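Local structure of TfuB1 (Thermobifida fusca, 6JX3) at residues F17-V25 and M32-G40. The protein binds the leader peptide of a lasso peptide precursor, serving as the recognition element (RRE) of the biosynthetic pathway. Residues are numbered along the deposited sequence; the frame is centred on the assembly and turned at random. Where two conformers were deposited one is given.
With ZN (zinc ion), chain C.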
loop_
_atom_site.group_PDB
_atom_site.type_symbol
_atom_site.label_atom_id
_atom_site.label_comp_id
_atom_site.label_asym_id
_atom_site.label_seq_id
_atom_site.Cartn_x
_atom_site.Cartn_y
_atom_site.Cartn_z
ATOM N N PHE A 17 -7.626 4.244 -8.011
ATOM C CA PHE A 17 -7.425 3.657 -6.691
ATOM C C PHE A 17 -7.888 4.651 -5.635
ATOM O O PHE A 17 -7.512 5.826 -5.668
ATOM C CB PHE A 17 -5.950 3.311 -6.503
ATOM C CG PHE A 17 -5.614 2.802 -5.135
ATOM C CD1 PHE A 17 -5.788 1.466 -4.826
ATOM C CD2 PHE A 17 -5.116 3.653 -4.169
ATOM C CE1 PHE A 17 -5.473 0.981 -3.575
ATOM C CE2 PHE A 17 -4.799 3.182 -2.916
ATOM C CZ PHE A 17 -4.975 1.840 -2.620
ATOM N N ARG A 18 -8.714 4.188 -4.694
ATOM C CA ARG A 18 -9.217 5.070 -3.654
ATOM C C ARG A 18 -9.191 4.325 -2.333
ATOM O O ARG A 18 -9.510 3.132 -2.284
ATOM C CB ARG A 18 -10.653 5.535 -3.934
ATOM C CG ARG A 18 -10.791 6.495 -5.104
ATOM C CD ARG A 18 -12.222 7.002 -5.229
ATOM N NE ARG A 18 -13.160 5.924 -5.538
ATOM C CZ ARG A 18 -14.455 5.951 -5.239
ATOM N NH1 ARG A 18 -14.973 7.003 -4.615
ATOM N NH2 ARG A 18 -15.233 4.925 -5.560
ATOM N N LEU A 19 -8.811 5.031 -1.275
ATOM C CA LEU A 19 -8.970 4.488 0.063
ATOM C C LEU A 19 -10.422 4.610 0.505
ATOM O O LEU A 19 -11.153 5.503 0.073
ATOM C CB LEU A 19 -8.066 5.215 1.055
ATOM C CG LEU A 19 -6.560 5.020 0.880
ATOM C CD1 LEU A 19 -5.798 5.762 1.988
ATOM C CD2 LEU A 19 -6.165 3.542 0.843
ATOM N N ARG A 20 -10.836 3.703 1.386
ATOM C CA ARG A 20 -12.165 3.803 1.954
ATOM C C ARG A 20 -12.257 5.090 2.775
ATOM O O ARG A 20 -11.237 5.613 3.242
ATOM C CB ARG A 20 -12.479 2.570 2.805
ATOM C CG ARG A 20 -12.777 1.268 1.992
ATOM C CD ARG A 20 -13.542 0.222 2.833
ATOM N NE ARG A 20 -14.586 0.886 3.604
ATOM C CZ ARG A 20 -15.819 1.118 3.162
ATOM N NH1 ARG A 20 -16.200 0.686 1.962
ATOM N NH2 ARG A 20 -16.675 1.781 3.928
ATOM N N PRO A 21 -13.460 5.647 2.930
ATOM C CA PRO A 21 -13.577 6.983 3.540
ATOM C C PRO A 21 -13.092 7.053 4.973
ATOM O O PRO A 21 -12.665 8.130 5.418
ATOM C CB PRO A 21 -15.082 7.282 3.456
ATOM C CG PRO A 21 -15.628 6.322 2.472
ATOM C CD PRO A 21 -14.756 5.118 2.482
ATOM N N GLU A 22 -13.159 5.951 5.714
ATOM C CA GLU A 22 -12.803 5.942 7.127
ATOM C C GLU A 22 -11.316 5.693 7.372
ATOM O O GLU A 22 -10.899 5.572 8.533
ATOM C CB GLU A 22 -13.640 4.891 7.868
ATOM C CG GLU A 22 -13.245 3.441 7.591
ATOM C CD GLU A 22 -13.915 2.830 6.358
ATOM O OE1 GLU A 22 -14.460 3.561 5.501
ATOM O OE2 GLU A 22 -13.894 1.593 6.232
ATOM N N ILE A 23 -10.507 5.650 6.317
ATOM C CA ILE A 23 -9.089 5.336 6.439
ATOM C C ILE A 23 -8.296 6.620 6.631
ATOM O O ILE A 23 -8.453 7.580 5.869
ATOM C CB ILE A 23 -8.589 4.577 5.200
ATOM C CG1 ILE A 23 -9.394 3.295 4.980
ATOM C CG2 ILE A 23 -7.093 4.308 5.333
ATOM C CD1 ILE A 23 -9.426 2.358 6.203
ATOM N N SER A 24 -7.445 6.645 7.653
ATOM C CA SER A 24 -6.490 7.720 7.873
ATOM C C SER A 24 -5.081 7.177 7.689
ATOM O O SER A 24 -4.840 5.977 7.817
ATOM C CB SER A 24 -6.638 8.325 9.279
ATOM O OG SER A 24 -7.900 8.951 9.430
ATOM N N VAL A 25 -4.145 8.079 7.405
ATOM C CA VAL A 25 -2.758 7.719 7.158
ATOM C C VAL A 25 -1.857 8.495 8.101
ATOM O O VAL A 25 -2.103 9.673 8.380
ATOM C CB VAL A 25 -2.357 8.028 5.704
ATOM C CG1 VAL A 25 -0.961 7.486 5.407
ATOM C CG2 VAL A 25 -3.416 7.495 4.722
ATOM N N MET A 32 4.821 3.996 6.950
ATOM C CA MET A 32 3.456 4.441 6.688
ATOM C C MET A 32 2.462 3.514 7.366
ATOM O O MET A 32 2.572 2.285 7.269
ATOM C CB MET A 32 3.178 4.489 5.187
ATOM C CG MET A 32 1.741 4.823 4.820
ATOM S SD MET A 32 1.588 5.178 3.052
ATOM C CE MET A 32 -0.180 5.246 2.825
ATOM N N VAL A 33 1.492 4.105 8.055
ATOM C CA VAL A 33 0.467 3.376 8.791
ATOM C C VAL A 33 -0.900 3.826 8.294
ATOM O O VAL A 33 -1.104 5.018 8.026
ATOM C CB VAL A 33 0.617 3.617 10.308
ATOM C CG1 VAL A 33 -0.475 2.911 11.080
ATOM C CG2 VAL A 33 2.001 3.172 10.775
ATOM N N LEU A 34 -1.832 2.878 8.163
ATOM C CA LEU A 34 -3.203 3.140 7.755
ATOM C C LEU A 34 -4.109 2.718 8.895
ATOM O O LEU A 34 -3.955 1.618 9.429
ATOM C CB LEU A 34 -3.588 2.362 6.493
ATOM C CG LEU A 34 -2.882 2.716 5.179
ATOM C CD1 LEU A 34 -3.406 1.858 4.033
ATOM C CD2 LEU A 34 -3.110 4.145 4.875
ATOM N N LEU A 35 -5.033 3.589 9.265
ATOM C CA LEU A 35 -5.930 3.350 10.383
ATOM C C LEU A 35 -7.353 3.326 9.869
ATOM O O LEU A 35 -7.775 4.250 9.168
ATOM C CB LEU A 35 -5.777 4.443 11.447
ATOM C CG LEU A 35 -6.924 4.531 12.449
ATOM C CD1 LEU A 35 -6.890 3.315 13.389
ATOM C CD2 LEU A 35 -6.814 5.841 13.219
ATOM N N ASP A 36 -8.098 2.282 10.225
ATOM C CA ASP A 36 -9.523 2.232 9.936
ATOM C C ASP A 36 -10.275 2.793 11.134
ATOM O O ASP A 36 -10.308 2.170 12.199
ATOM C CB ASP A 36 -9.962 0.807 9.634
ATOM C CG ASP A 36 -11.386 0.741 9.143
ATOM O OD1 ASP A 36 -12.291 1.292 9.802
ATOM O OD2 ASP A 36 -11.604 0.140 8.077
ATOM N N GLY A 37 -10.887 3.963 10.952
ATOM C CA GLY A 37 -11.516 4.674 12.051
ATOM C C GLY A 37 -12.785 4.039 12.560
ATOM O O GLY A 37 -13.261 4.417 13.636
ATOM N N ARG A 38 -13.344 3.091 11.816
ATOM C CA ARG A 38 -14.558 2.414 12.258
ATOM C C ARG A 38 -14.208 1.144 13.025
ATOM O O ARG A 38 -14.646 0.941 14.162
ATOM C CB ARG A 38 -15.427 2.092 11.038
ATOM C CG ARG A 38 -15.945 3.310 10.298
ATOM C CD ARG A 38 -16.566 2.853 8.988
ATOM N NE ARG A 38 -16.959 3.955 8.120
ATOM C CZ ARG A 38 -17.545 3.782 6.940
ATOM N NH1 ARG A 38 -17.813 2.555 6.509
ATOM N NH2 ARG A 38 -17.883 4.829 6.201
ATOM N N SER A 39 -13.401 0.283 12.403
ATOM C CA SER A 39 -13.068 -1.006 13.000
ATOM C C SER A 39 -11.961 -0.878 14.021
ATOM O O SER A 39 -11.819 -1.743 14.890
ATOM C CB SER A 39 -12.615 -1.979 11.927
ATOM O OG SER A 39 -11.360 -1.551 11.407
ATOM N N GLY A 40 -11.163 0.172 13.913
ATOM C CA GLY A 40 -10.025 0.327 14.765
ATOM C C GLY A 40 -8.808 -0.436 14.316
ATOM O O GLY A 40 -7.752 -0.324 14.961
HETATM ZN ZN ZN C . -13.503 0.106 7.416
HETATM O O HOH W 1 -19.479 3.107 3.735
HETATM O O HOH W 2 -13.308 -1.526 6.083
#
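Glu22 and Asp36 meet at a zinc ion, each giving one carboxylate oxygen. Glu22 OE2 lies 1.9 Å from the zinc and Asp36 OD2 lies 2.0 Å from it. The two carboxylate planes are turned 65° apart, and water 2 is a third ligand. The other oxygen of Asp36, OD1, accepts from Arg38 N, an Asx turn, and from Ser39 N, which extends it to an Asx motif; together they fix the carboxylate. Glu22 is held from two sides. Arg20 NE donates a straight bond of 2.8 Å to the syn lone pair of Glu22 OE2, almost in the guanidinium plane. Arg38 runs extended from CG to NE and lays its guanidinium face against the carboxylate, with Glu22 OE1 over its centre. Because OE1 sits above the plane, no N-H points at it, and the long ion pair rests on charge alone. Arg20 NH2 and Arg38 NH1 come within 2.9 Å as two donors, their charges probably balanced in part by Glu22. With an alanine in place of Arg20 the bond to OE2 goes, and Glu22 would probably be left with the zinc and the stacked Arg38 to fix its carboxylate.

Ile23 CD1 lies beside the metal-binding carboxylate of Asp36. Further along the strands, toward Val25 and Met32, the contact is apolar and tight. Leu34 CD2 presses on Val25 CG2 at 3.4 Å, closer than usual for carbons. Val25 CG1 meets Met32 CE. Leu34 also reaches Met96, and Met32 reaches helix 47-57. The other face, with Ser24 and Leu35, is looser; there Leu35 packs on an aromatic side chain of the bound peptide. Ser24 and Leu35 exchange two backbone hydrogen bonds, and Gly37 N adds a third to Glu22 O. This is an antiparallel beta hairpin of the PqqD-like fold, with a zinc site at its open end.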